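PDB 4LPS: Hydrogenase/urease nickel incorporation protein HypB from Helicobacter pylori, which is a GTPase of low intrinsic activity required for nickel insertion into [NiFe] hydrogenase and for maturation of urease. Local coordinates for residues Asn153-Ser158 against Pro170-Cys175. Sequence-based numbering, arbitrary orientation.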
ATOM      1  N   ASN A 153      -3.250   6.036  -0.983  1.00 15.27           N
ATOM      2  CA  ASN A 153      -2.171   5.425  -1.735  1.00 11.26           C
ATOM      3  C   ASN A 153      -0.866   5.708  -1.008  1.00 12.37           C
ATOM      4  O   ASN A 153      -0.461   6.861  -0.858  1.00 15.01           O
ATOM      5  CB  ASN A 153      -2.141   5.956  -3.167  1.00 11.06           C
ATOM      6  CG  ASN A 153      -3.469   5.790  -3.873  1.00 11.14           C
ATOM      7  OD1 ASN A 153      -3.786   4.713  -4.383  1.00 11.83           O
ATOM      8  ND2 ASN A 153      -4.263   6.854  -3.898  1.00 11.75           N
ATOM      9  N   ILE A 154      -0.224   4.650  -0.534  1.00 10.72           N
ATOM     10  CA  ILE A 154       0.952   4.794   0.309  1.00 11.76           C
ATOM     11  C   ILE A 154       2.179   4.164  -0.345  1.00 13.23           C
ATOM     12  O   ILE A 154       2.128   3.032  -0.832  1.00  9.86           O
ATOM     13  CB  ILE A 154       0.702   4.180   1.695  1.00 11.01           C
ATOM     14  CG1 ILE A 154      -0.474   4.901   2.364  1.00 17.98           C
ATOM     15  CG2 ILE A 154       1.953   4.274   2.558  1.00 11.12           C
ATOM     16  CD1 ILE A 154      -1.039   4.193   3.583  1.00 12.02           C
ATOM     17  N   VAL A 155       3.272   4.922  -0.366  1.00 12.54           N
ATOM     18  CA  VAL A 155       4.494   4.503  -1.041  1.00 11.99           C
ATOM     19  C   VAL A 155       5.622   4.185  -0.058  1.00 14.87           C
ATOM     20  O   VAL A 155       5.928   4.981   0.830  1.00 10.64           O
ATOM     21  CB  VAL A 155       4.979   5.586  -2.027  1.00 10.47           C
ATOM     22  CG1 VAL A 155       6.247   5.136  -2.729  1.00 10.27           C
ATOM     23  CG2 VAL A 155       3.892   5.896  -3.049  1.00 10.53           C
ATOM     24  N   LEU A 156       6.228   3.011  -0.216  1.00 12.75           N
ATOM     25  CA  LEU A 156       7.409   2.655   0.563  1.00 10.02           C
ATOM     26  C   LEU A 156       8.680   2.982  -0.203  1.00 11.82           C
ATOM     27  O   LEU A 156       8.794   2.693  -1.395  1.00 11.73           O
ATOM     28  CB  LEU A 156       7.409   1.169   0.941  1.00  9.54           C
ATOM     29  CG  LEU A 156       6.489   0.663   2.054  1.00 11.43           C
ATOM     30  CD1 LEU A 156       5.025   0.635   1.632  1.00 12.17           C
ATOM     31  CD2 LEU A 156       6.938  -0.720   2.502  1.00 11.76           C
ATOM     32  N   LEU A 157       9.618   3.622   0.483  1.00 11.84           N
ATOM     33  CA  LEU A 157      10.974   3.772  -0.025  1.00 12.21           C
ATOM     34  C   LEU A 157      11.912   3.125   0.982  1.00 15.07           C
ATOM     35  O   LEU A 157      12.031   3.595   2.115  1.00 15.14           O
ATOM     36  CB  LEU A 157      11.335   5.246  -0.235  1.00 11.01           C
ATOM     37  CG  LEU A 157      12.803   5.534  -0.563  1.00 13.26           C
ATOM     38  CD1 LEU A 157      13.226   4.800  -1.825  1.00 17.50           C
ATOM     39  CD2 LEU A 157      13.060   7.031  -0.702  1.00 15.13           C
ATOM     40  N   SER A 158      12.571   2.043   0.579  1.00 11.53           N
ATOM     41  CA  SER A 158      13.432   1.325   1.505  1.00 11.22           C
ATOM     42  C   SER A 158      14.811   1.959   1.519  1.00 10.63           C
ATOM     43  O   SER A 158      15.276   2.480   0.502  1.00 12.01           O
ATOM     44  CB  SER A 158      13.520  -0.161   1.147  1.00 10.99           C
ATOM     45  OG  SER A 158      14.503  -0.407   0.164  1.00 13.48           O
ATOM     46  N   PRO A 170       9.273  11.098  -9.348  1.00 15.16           N
ATOM     47  CA  PRO A 170       8.400  12.123  -8.769  1.00 15.63           C
ATOM     48  C   PRO A 170       6.908  11.825  -8.908  1.00 20.05           C
ATOM     49  O   PRO A 170       6.154  12.178  -8.001  1.00 20.93           O
ATOM     50  CB  PRO A 170       8.778  13.387  -9.554  1.00 17.06           C
ATOM     51  CG  PRO A 170       9.314  12.887 -10.843  1.00 17.18           C
ATOM     52  CD  PRO A 170      10.034  11.621 -10.497  1.00 16.24           C
ATOM     53  N   THR A 171       6.490  11.192 -10.003  1.00 18.37           N
ATOM     54  CA  THR A 171       5.066  10.941 -10.228  1.00 21.83           C
ATOM     55  C   THR A 171       4.521   9.928  -9.224  1.00 16.54           C
ATOM     56  O   THR A 171       3.387  10.055  -8.759  1.00 18.75           O
ATOM     57  CB  THR A 171       4.796  10.442 -11.669  1.00 27.68           C
ATOM     58  OG1 THR A 171       5.188  11.451 -12.611  1.00 31.49           O
ATOM     59  CG2 THR A 171       3.323  10.127 -11.874  1.00 23.05           C
ATOM     60  N   MET A 172       5.328   8.935  -8.870  1.00 15.59           N
ATOM     61  CA  MET A 172       4.914   7.986  -7.842  1.00 18.01           C
ATOM     62  C   MET A 172       4.754   8.662  -6.483  1.00 20.27           C
ATOM     63  O   MET A 172       3.754   8.462  -5.795  1.00 18.89           O
ATOM     64  CB  MET A 172       5.905   6.826  -7.741  1.00 11.33           C
ATOM     65  CG  MET A 172       5.589   5.855  -6.612  1.00 10.66           C
ATOM     66  SD  MET A 172       4.004   4.996  -6.761  1.00 10.71           S
ATOM     67  CE  MET A 172       4.366   3.833  -8.073  1.00  9.89           C
ATOM     68  N   PHE A 173       5.745   9.451  -6.090  1.00 12.68           N
ATOM     69  CA  PHE A 173       5.729  10.071  -4.771  1.00 15.54           C
ATOM     70  C   PHE A 173       4.719  11.220  -4.660  1.00 16.95           C
ATOM     71  O   PHE A 173       4.285  11.555  -3.559  1.00 16.49           O
ATOM     72  CB  PHE A 173       7.135  10.546  -4.400  1.00 14.89           C
ATOM     73  CG  PHE A 173       8.064   9.426  -4.024  1.00 12.79           C
ATOM     74  CD1 PHE A 173       8.043   8.898  -2.741  1.00 12.41           C
ATOM     75  CD2 PHE A 173       8.936   8.878  -4.956  1.00 12.63           C
ATOM     76  CE1 PHE A 173       8.889   7.858  -2.385  1.00 11.98           C
ATOM     77  CE2 PHE A 173       9.784   7.838  -4.607  1.00 12.23           C
ATOM     78  CZ  PHE A 173       9.760   7.327  -3.323  1.00 11.73           C
ATOM     79  N   MET A 174       4.354  11.825  -5.788  1.00 16.84           N
ATOM     80  CA  MET A 174       3.310  12.851  -5.791  1.00 19.33           C
ATOM     81  C   MET A 174       1.899  12.271  -5.610  1.00 15.68           C
ATOM     82  O   MET A 174       0.962  13.011  -5.316  1.00 23.03           O
ATOM     83  CB  MET A 174       3.373  13.692  -7.072  1.00 20.88           C
ATOM     84  CG  MET A 174       4.379  14.838  -7.000  1.00 26.24           C
ATOM     85  SD  MET A 174       4.448  15.850  -8.494  1.00 59.46           S
ATOM     86  CE  MET A 174       5.065  14.674  -9.695  1.00 54.24           C
ATOM     87  N   CYS A 175       1.735  10.964  -5.793  1.00 13.49           N
ATOM     88  CA  CYS A 175       0.420  10.362  -5.579  1.00 17.23           C
ATOM     89  C   CYS A 175       0.273   9.801  -4.166  1.00 15.70           C
ATOM     90  O   CYS A 175      -0.791   9.302  -3.794  1.00 20.07           O
ATOM     91  CB  CYS A 175       0.153   9.263  -6.612  1.00 23.16           C
ATOM     92  SG  CYS A 175       0.831   7.645  -6.234  1.00 38.62           S
TER
HETATM   93  O   HOH W   1      -3.516   9.494  -3.265  1.00 28.47           O
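Val155 sits at the middle of this contact, its two methyls shared between Phe173 and Met172 of the short helix. CG1 stands anti to the backbone N (chi1 -180°). From there it approaches the Phe173 ring obliquely, in an off-centre CH-pi contact 4.3 Å from the centroid; its nearest ring atom is CE1. The two side chains cross at about a right angle. Two residues further along the strand, with its CA-CB bond likewise turned to the helix, Leu157 meets the same ring differently: its CB comes in at the edge, near the ring plane, 4.0 Å from Phe173 CZ. Val155 CG2 instead faces Met172, 3.8 Å from SD and equally close to the backbone O of that residue. The bend at chi2 (63°) of the methionine sets SD beside CG2, and its CG packs against both valine methyls.

Toward Cys175 the contact turns polar. Asn153 CB lies 3.7 Å from Cys175 O, and a water joins the two residues: Asn153 ND2 donates to it at 2.8 Å, and the water lies at the same distance from Cys175 O, to which it can donate. The amide's other end, OD1, is taken by Asn50 ND2 of the adjoining strand.

Alternate residues of an inner strand of the parallel P-loop GTPase sheet thus pack on a helix of the segment linking it to strand 178-182. Phe173 reaches Val179 of that strand and Met201 of helix 194-204, which also covers Leu157 through Val197, while Met172 and Cys175 both lean on Met52 of strand 47-52.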